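Side-chain contacts in transcriptional regulator, LacI family (Lactobacillus brevis, PDB 3JY6), which probably regulates transcription as a LacI-type DNA-binding factor, represented here by its periplasmic-binding-protein-like domain, which forms a two-chain assembly: residues D18-F21 and S22-L25; N74-T77 and V78-L82; R139-R142 and Y143-I146; L205-N208 and Q209-T212. All coordinates share one frame; numbering follows the deposited sequence.

Contact 1: D18-F21 and S22-L25; sequences DDYF and STEL
Tyr20 and Glu24 meet in a local i to i+4 contact in the first turn of helix 20-34, the helix that crosses over between parallel strands 9-14 and 39-44. The two side chains run alongside each other, and Glu24 CG sits over one face of the tyrosine ring, 3.6 Å from the centroid of the Tyr20 ring, as a CH-pi contact shifted toward the rim at CZ. Tyr20 holds CG anti to its own N (chi1 171°), which swings the ring forward at a slant, out beside Glu24. The bend of Glu24 at chi2 (-63°) keeps its carboxylate beside the ring; the two planes are 14° apart. Tyr20 O is gripped twice from the same face of its plane, by Glu24 N at 3.0 Å and by the hydroxyl of Thr23, whose OG1 is 3.1 Å from Tyr20 O. Phe21 and Leu25 touch more loosely, with Phe21 CE2 4.3 Å from Leu25 CD1. Ser22 turns its hydroxyl to Gln70 of strand 66-70, while Asp18 of the second subunit packs on Tyr20 and Thr23. Asp19 is at the N-cap position but caps nothing with its side chain; Asp19 O accepts Ser22 N at 2.9 Å. This is the opening turn of a beta-alpha-beta crossover helix in the periplasmic-binding-protein fold.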
loop_
_atom_site.group_PDB
_atom_site.type_symbol
_atom_site.label_atom_id
_atom_site.label_comp_id
_atom_site.label_asym_id
_atom_site.label_seq_id
_atom_site.Cartn_x
_atom_site.Cartn_y
_atom_site.Cartn_z
ATOM N N ASP A 18 -1.034 -0.597 -5.469
ATOM C CA ASP A 18 -1.949 -0.050 -4.460
ATOM C C ASP A 18 -2.440 -1.160 -3.545
ATOM O O ASP A 18 -2.952 -0.890 -2.464
ATOM C CB ASP A 18 -3.174 0.599 -5.095
ATOM C CG ASP A 18 -2.845 1.881 -5.808
ATOM O OD1 ASP A 18 -2.072 2.706 -5.254
ATOM O OD2 ASP A 18 -3.378 2.074 -6.925
ATOM N N ASP A 19 -2.305 -2.404 -3.998
ATOM C CA ASP A 19 -2.740 -3.547 -3.207
ATOM C C ASP A 19 -1.676 -3.896 -2.177
ATOM O O ASP A 19 -0.531 -4.167 -2.525
ATOM C CB ASP A 19 -2.993 -4.786 -4.086
ATOM C CG ASP A 19 -4.035 -4.544 -5.169
ATOM O OD1 ASP A 19 -4.897 -3.661 -4.981
ATOM O OD2 ASP A 19 -4.005 -5.250 -6.206
ATOM N N TYR A 20 -2.066 -3.892 -0.909
ATOM C CA TYR A 20 -1.152 -4.235 0.172
ATOM C C TYR A 20 -0.579 -5.635 -0.097
ATOM O O TYR A 20 0.572 -5.918 0.238
ATOM C CB TYR A 20 -1.920 -4.207 1.492
ATOM C CG TYR A 20 -1.174 -4.735 2.696
ATOM C CD1 TYR A 20 -0.277 -3.935 3.406
ATOM C CD2 TYR A 20 -1.399 -6.029 3.151
ATOM C CE1 TYR A 20 0.369 -4.414 4.541
ATOM C CE2 TYR A 20 -0.759 -6.517 4.283
ATOM C CZ TYR A 20 0.121 -5.703 4.974
ATOM O OH TYR A 20 0.747 -6.185 6.107
ATOM N N PHE A 21 -1.391 -6.502 -0.703
ATOM C CA PHE A 21 -0.974 -7.866 -1.029
ATOM C C PHE A 21 0.293 -7.863 -1.886
ATOM O O PHE A 21 1.168 -8.706 -1.722
ATOM C CB PHE A 21 -2.084 -8.591 -1.802
ATOM C CG PHE A 21 -1.731 -10.000 -2.206
ATOM C CD1 PHE A 21 -1.953 -11.066 -1.337
ATOM C CD2 PHE A 21 -1.167 -10.262 -3.459
ATOM C CE1 PHE A 21 -1.624 -12.378 -1.703
ATOM C CE2 PHE A 21 -0.831 -11.568 -3.840
ATOM C CZ PHE A 21 -1.060 -12.635 -2.959
ATOM N N SER A 22 0.375 -6.913 -2.808
ATOM C CA SER A 22 1.512 -6.809 -3.705
ATOM C C SER A 22 2.776 -6.297 -3.043
ATOM O O SER A 22 3.852 -6.870 -3.213
ATOM C CB SER A 22 1.168 -5.900 -4.884
ATOM O OG SER A 22 0.246 -6.543 -5.731
ATOM N N THR A 23 2.654 -5.213 -2.293
ATOM C CA THR A 23 3.821 -4.652 -1.643
ATOM C C THR A 23 4.398 -5.599 -0.617
ATOM O O THR A 23 5.606 -5.638 -0.455
ATOM C CB THR A 23 3.504 -3.300 -0.996
ATOM O OG1 THR A 23 2.368 -3.427 -0.131
ATOM C CG2 THR A 23 3.224 -2.268 -2.068
ATOM N N GLU A 24 3.544 -6.361 0.065
ATOM C CA GLU A 24 4.013 -7.330 1.065
ATOM C C GLU A 24 4.657 -8.477 0.313
ATOM O O GLU A 24 5.675 -9.022 0.738
ATOM C CB GLU A 24 2.861 -7.910 1.916
ATOM C CG GLU A 24 2.503 -7.105 3.144
ATOM C CD GLU A 24 3.656 -7.043 4.123
ATOM O OE1 GLU A 24 3.997 -8.087 4.716
ATOM O OE2 GLU A 24 4.245 -5.957 4.291
ATOM N N LEU A 25 4.018 -8.876 -0.782
ATOM C CA LEU A 25 4.540 -9.958 -1.607
ATOM C C LEU A 25 5.985 -9.608 -1.916
ATOM O O LEU A 25 6.890 -10.416 -1.706
ATOM C CB LEU A 25 3.765 -10.069 -2.921
ATOM C CG LEU A 25 4.063 -11.322 -3.728
ATOM C CD1 LEU A 25 3.310 -12.468 -3.099
ATOM C CD2 LEU A 25 3.617 -11.148 -5.161
#

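Contact 2: N74-T77 and V78-L82; sequences NPQT and VQEIL
Gln79 N donates to Pro75 O at 2.8 Å, the shortest of the i to i+4 backbone bonds that build helix 75-82. The neighbouring ones repeat the pattern: Glu80 N bonds to Gln76 O at 3.1 Å, Ile81 N to Thr77 O at 3.1 Å, and Val78 N to Asn74 O at 3.2 Å. Gln76 and Glu80 are joined a second time through their side-chain ends, where Gln76 NE2 reaches Glu80 OE2 at 3.3 Å, a weak bond by its length although nearly straight, with 173° at the hydrogen. The two side chains lie side by side; Gln76 is extended beyond CG (chi2 -161°), which carries its amide outward, and Glu80, bent at chi2, leans back so that OE2 lies by NE2. The amide and carboxylate planes stand almost perpendicular. Gln79 sends its own OE1 away to Gln84. Packing takes over round the helix, where Thr77 CG2 lies 3.9 Å from Ile81 CD1, methyl against methyl. Helix 49-60 covers this side, with Lys53 on Thr77 and Leu56 and Arg57 on Ile81, while Val78 turns to Leu69 of strand 66-70 and to Trp100. The weak link between two exposed side chains probably adds little to a helix already held by its backbone bonds and packed through Thr77 and Ile81 against helix 49-60.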
loop_
_atom_site.group_PDB
_atom_site.type_symbol
_atom_site.label_atom_id
_atom_site.label_comp_id
_atom_site.label_asym_id
_atom_site.label_seq_id
_atom_site.Cartn_x
_atom_site.Cartn_y
_atom_site.Cartn_z
ATOM N N ASN A 74 -0.493 -14.157 -19.770
ATOM C CA ASN A 74 -0.572 -15.607 -19.911
ATOM C C ASN A 74 0.796 -16.038 -20.455
ATOM O O ASN A 74 1.626 -15.197 -20.816
ATOM C CB ASN A 74 -1.666 -16.033 -20.908
ATOM C CG ASN A 74 -3.069 -15.671 -20.451
ATOM O OD1 ASN A 74 -3.475 -15.983 -19.329
ATOM N ND2 ASN A 74 -3.829 -15.024 -21.337
ATOM N N PRO A 75 1.050 -17.348 -20.513
ATOM C CA PRO A 75 2.327 -17.848 -21.022
ATOM C C PRO A 75 2.619 -17.501 -22.486
ATOM O O PRO A 75 3.781 -17.285 -22.831
ATOM C CB PRO A 75 2.228 -19.346 -20.775
ATOM C CG PRO A 75 1.400 -19.399 -19.512
ATOM C CD PRO A 75 0.311 -18.418 -19.822
ATOM N N GLN A 76 1.591 -17.436 -23.337
ATOM C CA GLN A 76 1.799 -17.097 -24.751
ATOM C C GLN A 76 2.452 -15.717 -24.859
ATOM O O GLN A 76 3.330 -15.495 -25.692
ATOM C CB GLN A 76 0.470 -17.092 -25.532
ATOM C CG GLN A 76 0.664 -17.156 -27.053
ATOM C CD GLN A 76 -0.555 -16.697 -27.848
ATOM O OE1 GLN A 76 -1.696 -16.819 -27.398
ATOM N NE2 GLN A 76 -0.314 -16.179 -29.042
ATOM N N THR A 77 2.030 -14.793 -24.003
ATOM C CA THR A 77 2.585 -13.438 -23.991
ATOM C C THR A 77 4.031 -13.420 -23.466
ATOM O O THR A 77 4.915 -12.762 -24.032
ATOM C CB THR A 77 1.747 -12.489 -23.082
ATOM O OG1 THR A 77 0.406 -12.404 -23.572
ATOM C CG2 THR A 77 2.362 -11.087 -23.067
ATOM N N VAL A 78 4.257 -14.137 -22.370
ATOM C CA VAL A 78 5.573 -14.182 -21.761
ATOM C C VAL A 78 6.592 -14.926 -22.622
ATOM O O VAL A 78 7.789 -14.644 -22.556
ATOM C CB VAL A 78 5.507 -14.829 -20.366
ATOM C CG1 VAL A 78 6.898 -14.979 -19.792
ATOM C CG2 VAL A 78 4.643 -13.970 -19.448
ATOM N N GLN A 79 6.107 -15.864 -23.435
ATOM C CA GLN A 79 6.980 -16.626 -24.315
ATOM C C GLN A 79 7.354 -15.743 -25.504
ATOM O O GLN A 79 8.524 -15.590 -25.824
ATOM C CB GLN A 79 6.266 -17.887 -24.818
ATOM C CG GLN A 79 7.033 -18.677 -25.870
ATOM C CD GLN A 79 8.298 -19.301 -25.321
ATOM O OE1 GLN A 79 8.316 -19.821 -24.200
ATOM N NE2 GLN A 79 9.362 -19.274 -26.116
ATOM N N GLU A 80 6.348 -15.154 -26.139
ATOM C CA GLU A 80 6.552 -14.308 -27.305
ATOM C C GLU A 80 7.443 -13.099 -27.052
ATOM O O GLU A 80 8.103 -12.612 -27.974
ATOM C CB GLU A 80 5.191 -13.870 -27.872
ATOM C CG GLU A 80 4.815 -14.586 -29.175
ATOM C CD GLU A 80 3.308 -14.788 -29.371
ATOM O OE1 GLU A 80 2.521 -13.863 -29.065
ATOM O OE2 GLU A 80 2.907 -15.878 -29.854
ATOM N N ILE A 81 7.483 -12.623 -25.808
ATOM C CA ILE A 81 8.309 -11.466 -25.457
ATOM C C ILE A 81 9.686 -11.801 -24.874
ATOM O O ILE A 81 10.692 -11.268 -25.330
ATOM C CB ILE A 81 7.576 -10.538 -24.457
ATOM C CG1 ILE A 81 6.353 -9.917 -25.130
ATOM C CG2 ILE A 81 8.519 -9.441 -23.964
ATOM C CD1 ILE A 81 5.478 -9.081 -24.194
ATOM N N LEU A 82 9.739 -12.684 -23.879
ATOM C CA LEU A 82 11.010 -13.034 -23.247
ATOM C C LEU A 82 11.718 -14.278 -23.815
ATOM O O LEU A 82 12.925 -14.462 -23.614
ATOM C CB LEU A 82 10.794 -13.189 -21.741
ATOM C CG LEU A 82 10.102 -11.989 -21.077
ATOM C CD1 LEU A 82 9.944 -12.228 -19.584
ATOM C CD2 LEU A 82 10.928 -10.733 -21.307
#

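Contact 3: R139-R142 and Y143-I146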
loop_
_atom_site.group_PDB
_atom_site.type_symbol
_atom_site.label_atom_id
_atom_site.label_comp_id
_atom_site.label_asym_id
_atom_site.label_seq_id
_atom_site.Cartn_x
_atom_site.Cartn_y
_atom_site.Cartn_z
ATOM N N ARG A 139 -10.918 -15.443 -8.226
ATOM C CA ARG A 139 -12.172 -14.928 -7.698
ATOM C C ARG A 139 -13.190 -16.057 -7.856
ATOM O O ARG A 139 -13.873 -16.446 -6.905
ATOM C CB ARG A 139 -12.643 -13.700 -8.492
ATOM C CG ARG A 139 -11.631 -12.570 -8.562
ATOM C CD ARG A 139 -12.089 -11.476 -9.520
ATOM N NE ARG A 139 -11.034 -10.494 -9.753
ATOM C CZ ARG A 139 -11.075 -9.542 -10.680
ATOM N NH1 ARG A 139 -12.128 -9.420 -11.483
ATOM N NH2 ARG A 139 -10.052 -8.709 -10.808
ATOM N N GLN A 140 -13.272 -16.580 -9.073
ATOM C CA GLN A 140 -14.193 -17.657 -9.382
ATOM C C GLN A 140 -14.077 -18.831 -8.428
ATOM O O GLN A 140 -15.077 -19.456 -8.090
ATOM C CB GLN A 140 -13.977 -18.139 -10.816
ATOM C CG GLN A 140 -14.579 -17.212 -11.846
ATOM C CD GLN A 140 -14.295 -17.659 -13.257
ATOM O OE1 GLN A 140 -14.525 -18.816 -13.613
ATOM N NE2 GLN A 140 -13.801 -16.742 -14.077
ATOM N N GLU A 141 -12.860 -19.137 -8.002
ATOM C CA GLU A 141 -12.644 -20.244 -7.080
ATOM C C GLU A 141 -13.141 -19.924 -5.672
ATOM O O GLU A 141 -13.701 -20.779 -4.997
ATOM C CB GLU A 141 -11.159 -20.604 -7.028
ATOM C CG GLU A 141 -10.657 -21.466 -8.188
ATOM C CD GLU A 141 -11.251 -22.867 -8.176
ATOM O OE1 GLU A 141 -12.206 -23.122 -8.939
ATOM O OE2 GLU A 141 -10.768 -23.719 -7.391
ATOM N N ARG A 142 -12.929 -18.696 -5.224
ATOM C CA ARG A 142 -13.368 -18.295 -3.891
ATOM C C ARG A 142 -14.891 -18.249 -3.855
ATOM O O ARG A 142 -15.518 -18.543 -2.838
ATOM C CB ARG A 142 -12.766 -16.932 -3.534
ATOM C CG ARG A 142 -11.234 -16.941 -3.485
ATOM C CD ARG A 142 -10.651 -15.533 -3.283
ATOM N NE ARG A 142 -9.192 -15.556 -3.345
ATOM C CZ ARG A 142 -8.397 -14.494 -3.217
ATOM N NH1 ARG A 142 -8.895 -13.274 -3.021
ATOM N NH2 ARG A 142 -7.084 -14.659 -3.270
ATOM N N TYR A 143 -15.485 -17.884 -4.982
ATOM C CA TYR A 143 -16.935 -17.818 -5.078
ATOM C C TYR A 143 -17.460 -19.248 -5.112
ATOM O O TYR A 143 -18.497 -19.558 -4.520
ATOM C CB TYR A 143 -17.349 -17.076 -6.345
ATOM C CG TYR A 143 -18.846 -17.048 -6.583
ATOM C CD1 TYR A 143 -19.718 -16.527 -5.629
ATOM C CD2 TYR A 143 -19.385 -17.531 -7.771
ATOM C CE1 TYR A 143 -21.096 -16.488 -5.857
ATOM C CE2 TYR A 143 -20.756 -17.499 -8.012
ATOM C CZ TYR A 143 -21.607 -16.979 -7.051
ATOM O OH TYR A 143 -22.963 -16.974 -7.279
ATOM N N ARG A 144 -16.710 -20.114 -5.794
ATOM C CA ARG A 144 -17.053 -21.522 -5.930
ATOM C C ARG A 144 -16.995 -22.190 -4.558
ATOM O O ARG A 144 -17.755 -23.113 -4.269
ATOM C CB ARG A 144 -16.072 -22.197 -6.894
ATOM C CG ARG A 144 -16.337 -23.668 -7.158
ATOM C CD ARG A 144 -15.162 -24.307 -7.885
ATOM N NE ARG A 144 -14.934 -25.656 -7.384
ATOM C CZ ARG A 144 -13.738 -26.149 -7.091
ATOM N NH1 ARG A 144 -12.652 -25.404 -7.255
ATOM N NH2 ARG A 144 -13.630 -27.382 -6.614
ATOM N N GLY A 145 -16.089 -21.710 -3.713
ATOM C CA GLY A 145 -15.957 -22.264 -2.380
ATOM C C GLY A 145 -17.120 -21.862 -1.486
ATOM O O GLY A 145 -17.574 -22.649 -0.659
ATOM N N ILE A 146 -17.606 -20.634 -1.651
ATOM C CA ILE A 146 -18.722 -20.147 -0.846
ATOM C C ILE A 146 -20.005 -20.933 -1.148
ATOM O O ILE A 146 -20.623 -21.491 -0.232
ATOM C CB ILE A 146 -18.950 -18.629 -1.067
ATOM C CG1 ILE A 146 -17.764 -17.846 -0.494
ATOM C CG2 ILE A 146 -20.251 -18.185 -0.401
ATOM C CD1 ILE A 146 -17.792 -16.356 -0.787
#
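Arg142 O accepts two backbone donors: Ile146 N at 3.2 Å and, weakly, Gly145 N at 3.3 Å. Gly145 N is itself shared, its regular bond going to Glu141 O at 2.9 Å. These belong to helix 137-147, the crossover helix of the beta-alpha-beta unit that links strands 125-131 and 152-158. Regular i to i+4 bonds precede them, from Tyr143 N to Arg139 O and from Arg144 N to Gln140 O, each 2.9 Å. On the outer side Glu141 and Arg144 run alongside each other and form a salt bridge. Glu141 bends at chi2 (-67°) toward Arg144, bringing its carboxylate to the edge of the guanidinium, with the two planes 35° apart. A single nitrogen does the holding: Arg144 NH1 gives a weak hydrogen bond to Glu141 OE1 at 2.9 Å. Phe108 of helix 107-119 makes a cation-pi contact with Arg144 and also touches Glu141. Arg142 stretches straight from CG to NE toward partners beyond the helix, Asn107 at NE and the carbonyl of Leu188 at NH1, and makes a cation-pi contact with Phe216. At the buried end Ile146 packs against Val126 and Val128 of strand 125-131; Ile146 CG1 comes back over the preceding turn, 3.3 Å from Arg142 O.

Contact 4: L205-N208 and Q209-T212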
loop_
_atom_site.group_PDB
_atom_site.type_symbol
_atom_site.label_atom_id
_atom_site.label_comp_id
_atom_site.label_asym_id
_atom_site.label_seq_id
_atom_site.Cartn_x
_atom_site.Cartn_y
_atom_site.Cartn_z
ATOM N N LEU A 205 -25.157 -1.209 10.790
ATOM C CA LEU A 205 -25.657 -2.350 10.030
ATOM C C LEU A 205 -24.948 -3.643 10.429
ATOM O O LEU A 205 -25.594 -4.650 10.704
ATOM C CB LEU A 205 -25.506 -2.101 8.529
ATOM C CG LEU A 205 -26.087 -3.179 7.610
ATOM C CD1 LEU A 205 -27.573 -3.388 7.879
ATOM C CD2 LEU A 205 -25.879 -2.757 6.181
ATOM N N ILE A 206 -23.620 -3.616 10.450
ATOM C CA ILE A 206 -22.843 -4.789 10.842
ATOM C C ILE A 206 -22.783 -4.800 12.372
ATOM O O ILE A 206 -22.073 -3.988 12.970
ATOM C CB ILE A 206 -21.404 -4.719 10.259
ATOM C CG1 ILE A 206 -21.454 -4.842 8.727
ATOM C CG2 ILE A 206 -20.544 -5.830 10.845
ATOM C CD1 ILE A 206 -20.140 -4.538 8.035
ATOM N N ASP A 207 -23.530 -5.708 13.003
ATOM C CA ASP A 207 -23.560 -5.782 14.464
ATOM C C ASP A 207 -23.120 -7.102 15.092
ATOM O O ASP A 207 -23.178 -7.247 16.315
ATOM C CB ASP A 207 -24.958 -5.425 15.003
ATOM C CG ASP A 207 -26.059 -6.316 14.448
ATOM O OD1 ASP A 207 -25.763 -7.423 13.954
ATOM O OD2 ASP A 207 -27.236 -5.901 14.524
ATOM N N ASN A 208 -22.695 -8.061 14.272
ATOM C CA ASN A 208 -22.240 -9.347 14.792
ATOM C C ASN A 208 -23.299 -10.129 15.554
ATOM O O ASN A 208 -22.975 -10.877 16.467
ATOM C CB ASN A 208 -21.024 -9.136 15.694
ATOM C CG ASN A 208 -19.719 -9.267 14.945
ATOM O OD1 ASN A 208 -19.640 -8.985 13.745
ATOM N ND2 ASN A 208 -18.677 -9.691 15.654
ATOM N N GLN A 209 -24.560 -9.954 15.178
ATOM C CA GLN A 209 -25.665 -10.661 15.818
ATOM C C GLN A 209 -26.645 -11.096 14.738
ATOM O O GLN A 209 -27.196 -12.198 14.783
ATOM C CB GLN A 209 -26.366 -9.749 16.823
ATOM C CG GLN A 209 -25.458 -9.283 17.952
ATOM C CD GLN A 209 -26.042 -9.566 19.311
ATOM O OE1 GLN A 209 -27.091 -9.033 19.671
ATOM N NE2 GLN A 209 -25.365 -10.414 20.081
ATOM N N THR A 210 -26.860 -10.215 13.768
ATOM C CA THR A 210 -27.754 -10.512 12.661
ATOM C C THR A 210 -26.997 -10.333 11.338
ATOM O O THR A 210 -27.313 -10.965 10.328
ATOM C CB THR A 210 -29.003 -9.600 12.709
ATOM O OG1 THR A 210 -29.844 -9.889 11.587
ATOM C CG2 THR A 210 -28.607 -8.132 12.692
ATOM N N VAL A 211 -25.975 -9.482 11.373
ATOM C CA VAL A 211 -25.135 -9.215 10.211
ATOM C C VAL A 211 -23.670 -9.087 10.613
ATOM O O VAL A 211 -23.321 -8.268 11.463
ATOM C CB VAL A 211 -25.528 -7.903 9.521
ATOM C CG1 VAL A 211 -24.620 -7.664 8.315
ATOM C CG2 VAL A 211 -26.979 -7.942 9.114
ATOM N N THR A 212 -22.809 -9.896 10.008
ATOM C CA THR A 212 -21.381 -9.816 10.299
ATOM C C THR A 212 -20.644 -9.643 8.962
ATOM O O THR A 212 -21.276 -9.490 7.922
ATOM C CB THR A 212 -20.876 -11.085 11.056
ATOM O OG1 THR A 212 -19.559 -10.838 11.557
ATOM C CG2 THR A 212 -20.831 -12.291 10.136
#
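Asp207 OD1 gathers the amides of Gln209 and Thr210 in the turn that leads from helix 198-202 into strand 211-215. Thr210 N bonds to Asp207 OD1 at 3.0 Å, nearly straight and on the syn side; Gln209 N reaches Asp207 OD1 at 3.1 Å from above the carboxylate plane, and both donors come from the same face. Val211 N adds a weak third bond to Asp207 OD1, 3.3 Å long. Asp207 CG stands between its own N and carbonyl carbon (chi1 58°), which turns the carboxylate in toward the amides of the residues that follow. Among backbone bonds, Val211 O takes Asn208 N at 2.9 Å and, weakly, Asp207 N. A side-chain bond runs from Thr212 OG1 to Asn208 OD1, 2.9 Å long, with the hydroxyl above the amide carbonyl plane. The methyl CG2 of Thr210 is set close against both carboxylate oxygens, 3.2 Å from Asp207 OD1 and OD2. The apolar contact is looser, Ile206 CG1 lying 4.3 Å from Val211 CG1. Leu205 and Val211 pack on Ile176 of helix 165-177. The bond from Gln209 N, two residues on, to Asp207 OD1 is that of an Asx turn, extended by Thr210 N and leading into an outermost strand of the four-stranded parallel sheet.

The four contacts follow in series along the chain: each is local, joining residues a few positions apart, and none nests in or crosses another. Contact 1 opens helix 20-34 after strand 9-14, and contact 2 lies in helix 75-82 between strands 66-70 and 88-91, so both belong to crossovers of the six-stranded parallel sheet. Contact 3 lies in helix 137-147, which connects two strands of the four-stranded sheet; its nearest atoms are about 6 Å from those of contact 1 but do not touch them. Contact 4 closes the loop before strand 211-215 of that second sheet. Contacts 2 and 4, with centres about 47 Å apart, lie on opposite sides of the chain's centre.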